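Local atomic coordinates of lectin (PDB entry 4HR6), a protein that probably contributes the larger share of the ribosome-inactivating-like half of a non-toxic, three-chain, carbohydrate-binding seed lectin related to type II ribosome-inactivating proteins. Residues Tyr4-Thr9 / Leu18-Glu23. Numbering follows the deposited sequence.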
# COMPACT_ATOMS: atom_id res chain seq x y z
N TYR B 4 25.44 0.22 0.94
CA TYR B 4 24.99 -0.08 2.29
C TYR B 4 25.37 -1.54 2.60
O TYR B 4 25.15 -2.43 1.76
CB TYR B 4 23.49 0.11 2.34
CG TYR B 4 22.83 -0.12 3.67
CD1 TYR B 4 23.13 0.66 4.78
CD2 TYR B 4 21.86 -1.10 3.80
CE1 TYR B 4 22.48 0.45 5.99
CE2 TYR B 4 21.21 -1.31 5.00
CZ TYR B 4 21.52 -0.54 6.09
OH TYR B 4 20.84 -0.79 7.27
N LEU B 5 25.93 -1.75 3.78
CA LEU B 5 26.40 -3.07 4.19
C LEU B 5 25.50 -3.64 5.24
O LEU B 5 25.01 -2.96 6.12
CB LEU B 5 27.81 -3.02 4.78
CG LEU B 5 28.93 -2.54 3.87
CD1 LEU B 5 30.25 -2.58 4.64
CD2 LEU B 5 29.03 -3.39 2.61
N LEU B 6 25.38 -4.95 5.18
CA LEU B 6 24.35 -5.63 5.86
C LEU B 6 24.88 -7.01 6.19
O LEU B 6 25.33 -7.73 5.30
CB LEU B 6 23.21 -5.68 4.88
CG LEU B 6 21.86 -5.98 5.39
CD1 LEU B 6 20.88 -5.17 4.55
CD2 LEU B 6 21.66 -7.48 5.29
N THR B 7 24.84 -7.38 7.46
CA THR B 7 25.37 -8.67 7.89
C THR B 7 24.27 -9.67 8.25
O THR B 7 23.31 -9.35 8.92
CB THR B 7 26.33 -8.48 9.07
OG1 THR B 7 27.37 -7.57 8.67
CG2 THR B 7 26.97 -9.79 9.50
N LEU B 8 24.43 -10.90 7.78
CA LEU B 8 23.51 -11.98 8.15
C LEU B 8 24.35 -13.07 8.77
O LEU B 8 25.42 -13.37 8.27
CB LEU B 8 22.80 -12.52 6.92
CG LEU B 8 22.05 -11.52 6.07
CD1 LEU B 8 21.77 -12.14 4.71
CD2 LEU B 8 20.76 -11.10 6.75
N THR B 9 23.85 -13.67 9.84
CA THR B 9 24.57 -14.72 10.57
C THR B 9 23.69 -15.97 10.74
O THR B 9 22.58 -15.89 11.26
CB THR B 9 25.01 -14.20 11.94
OG1 THR B 9 25.85 -13.06 11.75
CG2 THR B 9 25.79 -15.27 12.73
N LEU B 18 26.77 -8.41 3.02
CA LEU B 18 26.14 -8.19 1.74
C LEU B 18 26.10 -6.69 1.45
O LEU B 18 25.72 -5.90 2.31
CB LEU B 18 24.75 -8.78 1.83
CG LEU B 18 23.84 -8.70 0.63
CD1 LEU B 18 24.28 -9.67 -0.44
CD2 LEU B 18 22.43 -9.00 1.12
N ALA B 19 26.51 -6.31 0.24
CA ALA B 19 26.60 -4.90 -0.13
C ALA B 19 25.49 -4.55 -1.11
O ALA B 19 25.24 -5.27 -2.07
CB ALA B 19 27.97 -4.59 -0.74
N ILE B 20 24.83 -3.43 -0.85
CA ILE B 20 23.64 -3.03 -1.57
C ILE B 20 23.85 -1.64 -2.13
O ILE B 20 24.24 -0.74 -1.40
CB ILE B 20 22.41 -3.01 -0.64
CG1 ILE B 20 21.80 -4.41 -0.51
CG2 ILE B 20 21.32 -2.09 -1.17
CD1 ILE B 20 22.57 -5.33 0.39
N ASP B 21 23.58 -1.48 -3.42
CA ASP B 21 23.62 -0.20 -4.11
C ASP B 21 22.36 0.57 -3.73
O ASP B 21 21.28 0.13 -4.05
CB ASP B 21 23.63 -0.47 -5.62
CG ASP B 21 23.89 0.80 -6.46
OD1 ASP B 21 23.71 1.93 -5.97
OD2 ASP B 21 24.28 0.64 -7.64
N VAL B 22 22.48 1.69 -3.03
CA VAL B 22 21.28 2.44 -2.58
C VAL B 22 20.55 3.12 -3.74
O VAL B 22 19.39 3.47 -3.62
CB VAL B 22 21.59 3.48 -1.49
CG1 VAL B 22 22.38 2.84 -0.35
CG2 VAL B 22 22.37 4.67 -2.04
N GLU B 23 21.22 3.28 -4.87
CA GLU B 23 20.63 3.94 -6.01
C GLU B 23 19.60 3.06 -6.75
O GLU B 23 18.59 3.59 -7.22
CB GLU B 23 21.73 4.41 -6.96
CG GLU B 23 21.36 5.68 -7.68
CD GLU B 23 22.51 6.24 -8.48
OE1 GLU B 23 22.43 6.16 -9.73
OE2 GLU B 23 23.48 6.73 -7.86
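Leu5 and Ala19 meet on one face of an antiparallel beta hairpin. Methyl CD2 of Leu5 rests against CB of Ala19 at 3.7 Å. The leucine is the bump, and the alanine is small enough to let it lie low over the neighbouring strand.

The other face carries Tyr4, Leu6, Leu18 and Ile20. Here CB atoms lie close over opposing carbonyl oxygens, CB of Leu6 3.6 Å from Leu18 O. Branch tips are farther apart: CD1 of Leu6 is 4.5 Å from CD1 of Ile20. Just beyond the strand end, Val22 brings CG1 to 4.0 Å from CB of Tyr4. CG of Tyr4 stands anti to the backbone N (chi1 -178°), and the ring leads away from the partner strand, leaving CB to make the contact. The hydroxyl is hydrogen-bonded to Glu23 of the neighbouring Lectin chain.

Tyr4 and Ile20 form a hydrogen-bonded pair. Tyr4 N to Ile20 O is 2.8 Å and nearly straight. Ile20 N to Tyr4 O is also 2.8 Å but more bent (147°). Leu6 and Leu18 form the next. Leu18 N reaches Leu6 O at 2.8 Å, but the bond from Leu6 N to Leu18 O is weak (122°). At the strand end, Asp21 OD1 accepts from Glu23 N in an Asx turn and also forms a salt bridge with Arg2.

Strand 3-9 is the edge of the sheet within this chain, but Thr7, Leu8 and Thr9 pair in parallel with a strand of the neighbouring Lectin chain. On the other flank, strand 15-21 pairs with strand 26-32. Helix 103-119 packs against Leu8 and Ile20 through Ile110 and Leu115.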